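Local coordinates for RagA protein (Porphyromonas gingivalis, PDB 6SLN), which probably takes up nutrients across the bacterial outer membrane as a TonB-dependent receptor, at residues Q229-D237 with N960-F970; A442-I450 with L458-I466. All blocks are in the same frame, centred on the assembly; numbering follows the deposited sequence.

Contact 1: residues Q229-D237 with N960-F970; sequences QILNTKPLD and NLLTVTKYKGF
Pro235 sets its CG-CB edge over the Phe970 ring, CG above the centre. Its CG stands 3.7 Å from the ring centroid and only 5° off the ring normal, a CH-pi contact. Pro235 CB covers the far rim of the same face, 3.9 Å from Phe970 CE1. Two aliphatic ends come in obliquely near CD2 and CE2. Ile230 CD1 lies 3.9 Å from Phe970 CD2, and Leu236 CD1 reaches Phe970 CE2 at 4.1 Å from a side chain set roughly at right angles. At the ring edge, near its plane, sits the backbone O of Asn232.

Asn232 supplies the polar grip. With CG anti to the backbone N (chi1 168°), its amide turns to the 960-970 backbone. Asn232 ND2 donates to Phe970 O at 3.3 Å, and the donor is tilted from the carbonyl plane. The other end of the amide, OD1, makes a weak capping bond with Lys234 N, which helps fix the amide's rotation.

Further along, Leu231 CD2 packs on Asn960 CB at 3.8 Å. The Asn960 amide is held by Lys930 and Ser986. Helix 390-396 also touches Pro235, Leu236 and Phe970. The arrangement joins the loops that follow the first and penultimate strands of the barrel, consistent with loops packing at the probable extracellular rim of a TonB-dependent receptor barrel.

Contact 2: residues A442-I450 with L458-I466; sequences ANVNGFAQI and LKAQAGVDI. With 3PE (1,2-Distearoyl-sn-glycerophosphoethanolamine), chain G; C8E ((hydroxyethyloxy)tri(ethyloxy)octane), chain I.
Phe447 and Gln461 meet on one face of the paired strands. Gln461 OE1 comes 3.7 Å from Phe447 CB, and the amide plane stands nearly upright to the ring, 81° apart. Phe447 CG sits between its backbone N and carbonyl carbon (chi1 79°), which carries the ring away from the partner strand. Lys459 NZ lies over that ring, 5.1 Å from its centroid, too far for more than a weak attraction. The aliphatic part of Lys459 instead runs by Gln449, with Lys459 CD 3.6 Å from Gln449 OE1. Asn443 and Asp465 pack obliquely on the same face.

Behind these side chains the backbone fixes the pairing. Ten hydrogen bonds tie five hydrogen-bonded pairs, from Ala442 with Ile466 to Ile450 with Leu458. Gly446 and Ala462 bond both ways, and each donor lies nearly along the acceptor's C=O axis. This is an antiparallel beta hairpin in the wall of a TonB-dependent receptor barrel, closed by a short turn. Strands 363-377 and 487-510 continue the wall on its two flanks.

Asn443 and Asp465 touch Val171, and Asn445 and Asp465 touch Met165, so their face looks inward to the plug. The opposite face is apolar, with alanines where the lipid chains lie. Ala460 CB touches lipid 3PE C29 at 3.6 Å, and Ala448 CB touches 3PE C2D at 3.8 Å. Ala442 CB meets detergent C8E C14 at 3.4 Å. Ile466 packs both on that detergent and on His440 of the second subunit.

Overall arrangement
The two contacts lie on opposite sides of the chain's centre, about 46 Å apart between centres, and do not touch. Both are built on barrel strands, contact 1 where two of them give way to loops, contact 2 wholly within two of them. Contact 1 brings together segments 723 residues apart in sequence, where the first and penultimate strands leave the wall. Contact 2 joins neighbouring strands of one hairpin, within the membrane-facing wall. Contact 1 is loop packing around a single aromatic ring, with one side-chain hydrogen bond. Contact 2 is a regular backbone ladder, largely polar on the plug side and apolar toward bound lipid and detergent. Both are partly buried, but only contact 2 reaches the second subunit.

Contact 1: residues Q229-D237 with N960-F970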
loop_
_atom_site.group_PDB
_atom_site.type_symbol
_atom_site.label_atom_id
_atom_site.label_comp_id
_atom_site.label_asym_id
_atom_site.label_seq_id
_atom_site.Cartn_x
_atom_site.Cartn_y
_atom_site.Cartn_z
ATOM N N GLN A 229 33.072 -9.336 14.948
ATOM C CA GLN A 229 32.925 -10.588 15.673
ATOM C C GLN A 229 32.185 -10.373 16.989
ATOM O O GLN A 229 32.141 -9.263 17.525
ATOM C CB GLN A 229 34.280 -11.209 15.963
ATOM C CG GLN A 229 35.240 -11.107 14.828
ATOM C CD GLN A 229 36.597 -11.617 15.222
ATOM O OE1 GLN A 229 36.879 -11.801 16.407
ATOM N NE2 GLN A 229 37.450 -11.858 14.236
ATOM N N ILE A 230 31.601 -11.458 17.509
ATOM C CA ILE A 230 30.955 -11.428 18.823
ATOM C C ILE A 230 32.035 -11.253 19.892
ATOM O O ILE A 230 33.071 -11.928 19.865
ATOM C CB ILE A 230 30.108 -12.701 19.021
ATOM C CG1 ILE A 230 29.204 -12.615 20.242
ATOM C CG2 ILE A 230 30.958 -13.910 19.176
ATOM C CD1 ILE A 230 28.466 -13.929 20.497
ATOM N N LEU A 231 31.840 -10.287 20.799
ATOM C CA LEU A 231 33.001 -9.778 21.531
ATOM C C LEU A 231 33.352 -10.574 22.778
ATOM O O LEU A 231 34.416 -10.337 23.356
ATOM C CB LEU A 231 32.823 -8.298 21.925
ATOM C CG LEU A 231 31.625 -7.612 22.609
ATOM C CD1 LEU A 231 31.181 -8.199 23.957
ATOM C CD2 LEU A 231 32.007 -6.156 22.792
ATOM N N ASN A 232 32.512 -11.505 23.213
ATOM C CA ASN A 232 32.844 -12.261 24.408
ATOM C C ASN A 232 32.267 -13.660 24.271
ATOM O O ASN A 232 31.108 -13.809 23.871
ATOM C CB ASN A 232 32.309 -11.547 25.657
ATOM C CG ASN A 232 32.372 -12.404 26.893
ATOM O OD1 ASN A 232 33.439 -12.839 27.306
ATOM N ND2 ASN A 232 31.222 -12.630 27.506
ATOM N N THR A 233 33.075 -14.673 24.609
ATOM C CA THR A 233 32.666 -16.065 24.454
ATOM C C THR A 233 32.571 -16.807 25.782
ATOM O O THR A 233 32.105 -17.956 25.803
ATOM C CB THR A 233 33.613 -16.819 23.501
ATOM O OG1 THR A 233 35.004 -16.564 23.818
ATOM C CG2 THR A 233 33.332 -16.368 22.071
ATOM N N LYS A 234 32.939 -16.162 26.889
ATOM C CA LYS A 234 32.934 -16.803 28.203
ATOM C C LYS A 234 31.645 -17.535 28.566
ATOM O O LYS A 234 31.745 -18.604 29.192
ATOM C CB LYS A 234 33.251 -15.757 29.280
ATOM C CG LYS A 234 34.732 -15.468 29.435
ATOM C CD LYS A 234 35.014 -14.417 30.508
ATOM C CE LYS A 234 35.292 -15.068 31.869
ATOM N NZ LYS A 234 35.772 -14.072 32.865
ATOM N N PRO A 235 30.438 -17.037 28.261
ATOM C CA PRO A 235 29.234 -17.793 28.646
ATOM C C PRO A 235 29.232 -19.202 28.112
ATOM O O PRO A 235 28.538 -20.064 28.663
ATOM C CB PRO A 235 28.085 -16.971 28.034
ATOM C CG PRO A 235 28.602 -15.604 27.966
ATOM C CD PRO A 235 30.076 -15.730 27.671
ATOM N N LEU A 236 29.972 -19.464 27.041
ATOM C CA LEU A 236 29.986 -20.807 26.480
ATOM C C LEU A 236 30.834 -21.770 27.305
ATOM O O LEU A 236 30.519 -22.963 27.354
ATOM C CB LEU A 236 30.470 -20.755 25.033
ATOM C CG LEU A 236 29.395 -20.131 24.149
ATOM C CD1 LEU A 236 29.904 -18.900 23.407
ATOM C CD2 LEU A 236 28.871 -21.168 23.207
ATOM N N ASP A 237 31.869 -21.262 27.989
ATOM C CA ASP A 237 32.869 -22.122 28.630
ATOM C C ASP A 237 32.222 -23.148 29.549
ATOM O O ASP A 237 32.567 -24.336 29.513
ATOM C CB ASP A 237 33.874 -21.274 29.421
ATOM C CG ASP A 237 34.749 -20.377 28.526
ATOM O OD1 ASP A 237 34.559 -20.343 27.287
ATOM O OD2 ASP A 237 35.636 -19.683 29.077
ATOM N N ASN A 960 35.823 -1.772 20.474
ATOM C CA ASN A 960 35.471 -2.691 21.566
ATOM C C ASN A 960 36.464 -3.852 21.675
ATOM O O ASN A 960 36.084 -4.996 21.935
ATOM C CB ASN A 960 34.044 -3.217 21.413
ATOM C CG ASN A 960 32.994 -2.158 21.683
ATOM O OD1 ASN A 960 33.282 -1.114 22.273
ATOM N ND2 ASN A 960 31.765 -2.423 21.248
ATOM N N LEU A 961 37.749 -3.546 21.476
ATOM C CA LEU A 961 38.801 -4.557 21.547
ATOM C C LEU A 961 38.782 -5.331 22.864
ATOM O O LEU A 961 39.025 -6.544 22.875
ATOM C CB LEU A 961 40.159 -3.884 21.354
ATOM C CG LEU A 961 41.410 -4.743 21.297
ATOM C CD1 LEU A 961 41.264 -5.835 20.247
ATOM C CD2 LEU A 961 42.600 -3.856 20.986
ATOM N N LEU A 962 38.511 -4.651 23.985
ATOM C CA LEU A 962 38.473 -5.298 25.291
ATOM C C LEU A 962 37.327 -4.761 26.130
ATOM O O LEU A 962 37.068 -3.554 26.149
ATOM C CB LEU A 962 39.768 -5.097 26.099
ATOM C CG LEU A 962 41.151 -5.323 25.490
ATOM C CD1 LEU A 962 42.178 -4.477 26.229
ATOM C CD2 LEU A 962 41.551 -6.806 25.497
ATOM N N THR A 963 36.672 -5.665 26.854
ATOM C CA THR A 963 35.765 -5.319 27.931
ATOM C C THR A 963 36.341 -5.849 29.239
ATOM O O THR A 963 37.036 -6.864 29.266
ATOM C CB THR A 963 34.358 -5.887 27.694
ATOM O OG1 THR A 963 33.988 -5.691 26.323
ATOM C CG2 THR A 963 33.323 -5.183 28.596
ATOM N N VAL A 964 36.076 -5.126 30.322
ATOM C CA VAL A 964 36.444 -5.531 31.667
ATOM C C VAL A 964 35.169 -5.489 32.500
ATOM O O VAL A 964 34.620 -4.409 32.745
ATOM C CB VAL A 964 37.515 -4.620 32.267
ATOM C CG1 VAL A 964 37.686 -4.945 33.704
ATOM C CG2 VAL A 964 38.824 -4.780 31.521
ATOM N N THR A 965 34.697 -6.654 32.934
ATOM C CA THR A 965 33.406 -6.773 33.600
ATOM C C THR A 965 33.334 -8.146 34.250
ATOM O O THR A 965 34.065 -9.062 33.868
ATOM C CB THR A 965 32.255 -6.596 32.613
ATOM O OG1 THR A 965 31.001 -6.818 33.271
ATOM C CG2 THR A 965 32.420 -7.590 31.467
ATOM N N LYS A 966 32.456 -8.279 35.245
ATOM C CA LYS A 966 32.172 -9.572 35.854
ATOM C C LYS A 966 30.776 -10.066 35.488
ATOM O O LYS A 966 30.266 -11.001 36.117
ATOM C CB LYS A 966 32.356 -9.516 37.376
ATOM C CG LYS A 966 31.214 -8.866 38.181
ATOM C CD LYS A 966 31.310 -9.175 39.705
ATOM C CE LYS A 966 29.914 -9.242 40.385
ATOM N NZ LYS A 966 29.893 -8.928 41.859
ATOM N N TYR A 967 30.150 -9.452 34.480
ATOM C CA TYR A 967 28.836 -9.890 34.028
ATOM C C TYR A 967 28.942 -11.244 33.339
ATOM O O TYR A 967 29.663 -11.387 32.353
ATOM C CB TYR A 967 28.224 -8.866 33.079
ATOM C CG TYR A 967 26.791 -9.196 32.773
ATOM C CD1 TYR A 967 25.853 -9.216 33.784
ATOM C CD2 TYR A 967 26.371 -9.513 31.485
ATOM C CE1 TYR A 967 24.529 -9.523 33.534
ATOM C CE2 TYR A 967 25.032 -9.829 31.223
ATOM C CZ TYR A 967 24.117 -9.834 32.261
ATOM O OH TYR A 967 22.789 -10.139 32.047
ATOM N N LYS A 968 28.203 -12.227 33.837
ATOM C CA LYS A 968 28.276 -13.596 33.338
ATOM C C LYS A 968 27.428 -13.828 32.095
ATOM O O LYS A 968 27.310 -14.979 31.653
ATOM C CB LYS A 968 27.866 -14.585 34.441
ATOM C CG LYS A 968 28.745 -14.525 35.699
ATOM C CD LYS A 968 27.966 -14.876 36.965
ATOM C CE LYS A 968 28.327 -13.926 38.136
ATOM N NZ LYS A 968 28.206 -12.425 37.843
ATOM N N GLY A 969 26.839 -12.781 31.517
ATOM C CA GLY A 969 26.276 -12.850 30.185
ATOM C C GLY A 969 27.221 -12.298 29.123
ATOM O O GLY A 969 28.368 -11.931 29.385
ATOM N N PHE A 970 26.711 -12.216 27.899
ATOM C CA PHE A 970 27.593 -11.892 26.782
ATOM C C PHE A 970 28.052 -10.440 26.834
ATOM O O PHE A 970 29.241 -10.142 26.664
ATOM C CB PHE A 970 26.888 -12.181 25.460
ATOM C CG PHE A 970 26.782 -13.644 25.135
ATOM C CD1 PHE A 970 25.728 -14.402 25.627
ATOM C CD2 PHE A 970 27.735 -14.260 24.316
ATOM C CE1 PHE A 970 25.623 -15.751 25.306
ATOM C CE2 PHE A 970 27.636 -15.594 23.997
ATOM C CZ PHE A 970 26.579 -16.344 24.499
#

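Contact 2: residues A442-I450 with L458-I466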
loop_
_atom_site.group_PDB
_atom_site.type_symbol
_atom_site.label_atom_id
_atom_site.label_comp_id
_atom_site.label_asym_id
_atom_site.label_seq_id
_atom_site.Cartn_x
_atom_site.Cartn_y
_atom_site.Cartn_z
ATOM N N ALA A 442 15.962 12.749 2.035
ATOM C CA ALA A 442 16.401 14.057 1.581
ATOM C C ALA A 442 16.176 15.056 2.695
ATOM O O ALA A 442 15.151 15.020 3.384
ATOM C CB ALA A 442 15.664 14.520 0.350
ATOM N N ASN A 443 17.144 15.945 2.861
ATOM C CA ASN A 443 17.139 16.949 3.914
ATOM C C ASN A 443 17.537 18.257 3.256
ATOM O O ASN A 443 18.673 18.399 2.790
ATOM C CB ASN A 443 18.096 16.559 5.046
ATOM C CG ASN A 443 17.925 15.102 5.493
ATOM O OD1 ASN A 443 16.859 14.699 5.989
ATOM N ND2 ASN A 443 18.980 14.313 5.334
ATOM N N VAL A 444 16.605 19.200 3.179
ATOM C CA VAL A 444 16.737 20.354 2.291
ATOM C C VAL A 444 16.643 21.612 3.149
ATOM O O VAL A 444 15.542 22.064 3.475
ATOM C CB VAL A 444 15.672 20.336 1.188
ATOM C CG1 VAL A 444 15.923 21.417 0.175
ATOM C CG2 VAL A 444 15.677 19.006 0.479
ATOM N N ASN A 445 17.790 22.180 3.515
ATOM C CA ASN A 445 17.872 23.318 4.419
ATOM C C ASN A 445 18.370 24.526 3.650
ATOM O O ASN A 445 19.353 24.427 2.915
ATOM C CB ASN A 445 18.829 23.028 5.572
ATOM C CG ASN A 445 18.882 21.555 5.919
ATOM O OD1 ASN A 445 19.766 20.850 5.455
ATOM N ND2 ASN A 445 17.946 21.086 6.748
ATOM N N GLY A 446 17.695 25.652 3.828
ATOM C CA GLY A 446 18.179 26.912 3.303
ATOM C C GLY A 446 18.053 27.991 4.356
ATOM O O GLY A 446 17.155 27.964 5.197
ATOM N N PHE A 447 18.976 28.950 4.300
ATOM C CA PHE A 447 18.943 30.080 5.217
ATOM C C PHE A 447 19.344 31.361 4.496
ATOM O O PHE A 447 20.179 31.351 3.585
ATOM C CB PHE A 447 19.849 29.864 6.451
ATOM C CG PHE A 447 21.310 30.097 6.188
ATOM C CD1 PHE A 447 21.854 31.375 6.247
ATOM C CD2 PHE A 447 22.151 29.025 5.884
ATOM C CE1 PHE A 447 23.207 31.582 5.984
ATOM C CE2 PHE A 447 23.500 29.225 5.632
ATOM C CZ PHE A 447 24.028 30.504 5.684
ATOM N N ALA A 448 18.746 32.468 4.933
ATOM C CA ALA A 448 19.110 33.810 4.501
ATOM C C ALA A 448 19.562 34.612 5.711
ATOM O O ALA A 448 18.959 34.521 6.785
ATOM C CB ALA A 448 17.931 34.522 3.831
ATOM N N GLN A 449 20.626 35.390 5.551
ATOM C CA GLN A 449 21.102 36.245 6.631
ATOM C C GLN A 449 21.152 37.683 6.133
ATOM O O GLN A 449 21.972 38.025 5.274
ATOM C CB GLN A 449 22.457 35.789 7.157
ATOM C CG GLN A 449 22.468 35.752 8.670
ATOM C CD GLN A 449 23.813 35.405 9.247
ATOM O OE1 GLN A 449 24.034 34.282 9.711
ATOM N NE2 GLN A 449 24.724 36.372 9.232
ATOM N N ILE A 450 20.268 38.510 6.675
ATOM C CA ILE A 450 20.166 39.919 6.328
ATOM C C ILE A 450 20.769 40.733 7.468
ATOM O O ILE A 450 20.257 40.709 8.598
ATOM C CB ILE A 450 18.709 40.333 6.074
ATOM C CG1 ILE A 450 18.067 39.443 5.006
ATOM C CG2 ILE A 450 18.655 41.777 5.661
ATOM C CD1 ILE A 450 16.834 40.060 4.345
ATOM N N LEU A 458 19.328 39.401 10.964
ATOM C CA LEU A 458 18.045 38.708 10.865
ATOM C C LEU A 458 18.275 37.421 10.087
ATOM O O LEU A 458 18.544 37.468 8.883
ATOM C CB LEU A 458 17.003 39.573 10.157
ATOM C CG LEU A 458 17.049 41.067 10.457
ATOM C CD1 LEU A 458 16.051 41.801 9.607
ATOM C CD2 LEU A 458 16.747 41.297 11.914
ATOM N N LYS A 459 18.161 36.278 10.756
ATOM C CA LYS A 459 18.380 34.995 10.105
ATOM C C LYS A 459 17.056 34.275 9.913
ATOM O O LYS A 459 16.370 33.948 10.888
ATOM C CB LYS A 459 19.348 34.120 10.892
ATOM C CG LYS A 459 19.857 32.963 10.063
ATOM C CD LYS A 459 21.130 32.372 10.647
ATOM C CE LYS A 459 21.137 30.847 10.549
ATOM N NZ LYS A 459 22.428 30.280 11.036
ATOM N N ALA A 460 16.711 34.027 8.656
ATOM C CA ALA A 460 15.625 33.133 8.298
ATOM C C ALA A 460 16.233 31.800 7.868
ATOM O O ALA A 460 17.180 31.772 7.077
ATOM C CB ALA A 460 14.771 33.731 7.178
ATOM N N GLN A 461 15.702 30.703 8.400
ATOM C CA GLN A 461 16.211 29.377 8.090
ATOM C C GLN A 461 15.039 28.409 7.992
ATOM O O GLN A 461 14.099 28.469 8.789
ATOM C CB GLN A 461 17.231 28.904 9.136
ATOM C CG GLN A 461 17.586 27.429 9.008
ATOM C CD GLN A 461 19.015 27.120 9.400
ATOM O OE1 GLN A 461 19.853 26.833 8.541
ATOM N NE2 GLN A 461 19.301 27.163 10.699
ATOM N N ALA A 462 15.083 27.533 6.995
ATOM C CA ALA A 462 13.935 26.688 6.734
ATOM C C ALA A 462 14.444 25.397 6.126
ATOM O O ALA A 462 15.416 25.398 5.364
ATOM C CB ALA A 462 12.910 27.378 5.812
ATOM N N GLY A 463 13.790 24.303 6.479
ATOM C CA GLY A 463 14.205 23.002 6.005
ATOM C C GLY A 463 13.072 22.011 6.091
ATOM O O GLY A 463 12.154 22.155 6.905
ATOM N N VAL A 464 13.134 20.997 5.237
ATOM C CA VAL A 464 12.234 19.860 5.320
ATOM C C VAL A 464 13.082 18.611 5.154
ATOM O O VAL A 464 13.968 18.564 4.294
ATOM C CB VAL A 464 11.102 19.936 4.273
ATOM C CG1 VAL A 464 11.663 20.092 2.850
ATOM C CG2 VAL A 464 10.185 18.729 4.376
ATOM N N ASP A 465 12.870 17.643 6.029
ATOM C CA ASP A 465 13.509 16.344 5.951
ATOM C C ASP A 465 12.446 15.359 5.507
ATOM O O ASP A 465 11.393 15.246 6.147
ATOM C CB ASP A 465 14.094 15.929 7.301
ATOM C CG ASP A 465 15.362 16.672 7.624
ATOM O OD1 ASP A 465 15.660 17.660 6.921
ATOM O OD2 ASP A 465 16.060 16.276 8.569
ATOM N N ILE A 466 12.710 14.652 4.418
ATOM C CA ILE A 466 11.724 13.757 3.836
ATOM C C ILE A 466 12.283 12.343 3.851
ATOM O O ILE A 466 13.432 12.111 3.456
ATOM C CB ILE A 466 11.331 14.201 2.415
ATOM C CG1 ILE A 466 10.795 15.632 2.455
ATOM C CG2 ILE A 466 10.285 13.265 1.825
ATOM C CD1 ILE A 466 10.293 16.133 1.101
HETATM C C1 3PE G . 1.568 28.279 12.053
HETATM C C2 3PE G . 2.725 29.091 11.510
HETATM C C3 3PE G . 3.373 29.879 12.662
HETATM O O31 3PE G . 4.375 30.735 12.180
HETATM O O32 3PE G . 3.435 32.516 13.167
HETATM C C31 3PE G . 4.191 32.119 12.348
HETATM C C32 3PE G . 4.949 33.122 11.459
HETATM C C33 3PE G . 6.116 33.818 12.166
HETATM C C34 3PE G . 6.660 34.954 11.291
HETATM C C35 3PE G . 7.976 34.585 10.593
HETATM C C36 3PE G . 8.909 35.800 10.569
HETATM C C37 3PE G . 9.856 35.765 9.365
HETATM C C38 3PE G . 10.782 36.986 9.419
HETATM C C39 3PE G . 11.861 36.860 8.351
HETATM C C3A 3PE G . 13.018 37.813 8.646
HETATM C C3B 3PE G . 14.310 37.264 8.033
HETATM O O21 3PE G . 3.569 28.133 10.914
HETATM O O22 3PE G . 3.638 28.337 8.683
HETATM C C21 3PE G . 4.182 28.530 9.710
HETATM C C22 3PE G . 5.561 29.196 9.698
HETATM C C23 3PE G . 6.023 29.518 8.273
HETATM C C24 3PE G . 6.725 30.880 8.311
HETATM C C25 3PE G . 8.144 30.837 7.737
HETATM C C26 3PE G . 8.569 32.249 7.303
HETATM C C27 3PE G . 9.852 32.172 6.471
HETATM C C28 3PE G . 10.321 33.561 6.022
HETATM C C29 3PE G . 11.667 33.476 5.285
HETATM C C2A 3PE G . 11.762 34.487 4.135
HETATM C C2B 3PE G . 13.137 35.179 4.019
HETATM C C2C 3PE G . 13.527 35.336 2.533
HETATM C C2D 3PE G . 14.845 36.102 2.296
HETATM C C1 C8E I . 28.625 6.149 -3.659
HETATM C C2 C8E I . 27.831 7.057 -4.600
HETATM C C3 C8E I . 27.069 8.171 -3.875
HETATM C C4 C8E I . 25.686 8.437 -4.496
HETATM C C5 C8E I . 24.664 8.925 -3.459
HETATM C C6 C8E I . 23.669 9.979 -3.961
HETATM C C7 C8E I . 22.536 10.209 -2.950
HETATM C C8 C8E I . 21.204 10.543 -3.639
HETATM O O9 C8E I . 20.091 10.219 -2.821
HETATM C C10 C8E I . 19.117 11.245 -2.704
HETATM C C11 C8E I . 17.750 10.659 -2.321
HETATM O O12 C8E I . 16.718 11.638 -2.326
HETATM C C13 C8E I . 15.394 11.121 -2.426
HETATM C C14 C8E I . 14.424 12.028 -1.648
HETATM O O15 C8E I . 13.047 11.917 -1.976
HETATM C C16 C8E I . 12.523 13.120 -2.528
HETATM C C17 C8E I . 12.953 14.404 -1.789
HETATM O O18 C8E I . 12.687 15.602 -2.525
HETATM C C19 C8E I . 12.815 16.803 -1.776
HETATM C C20 C8E I . 12.115 17.970 -2.482
HETATM O O21 C8E I . 12.406 19.240 -1.920
#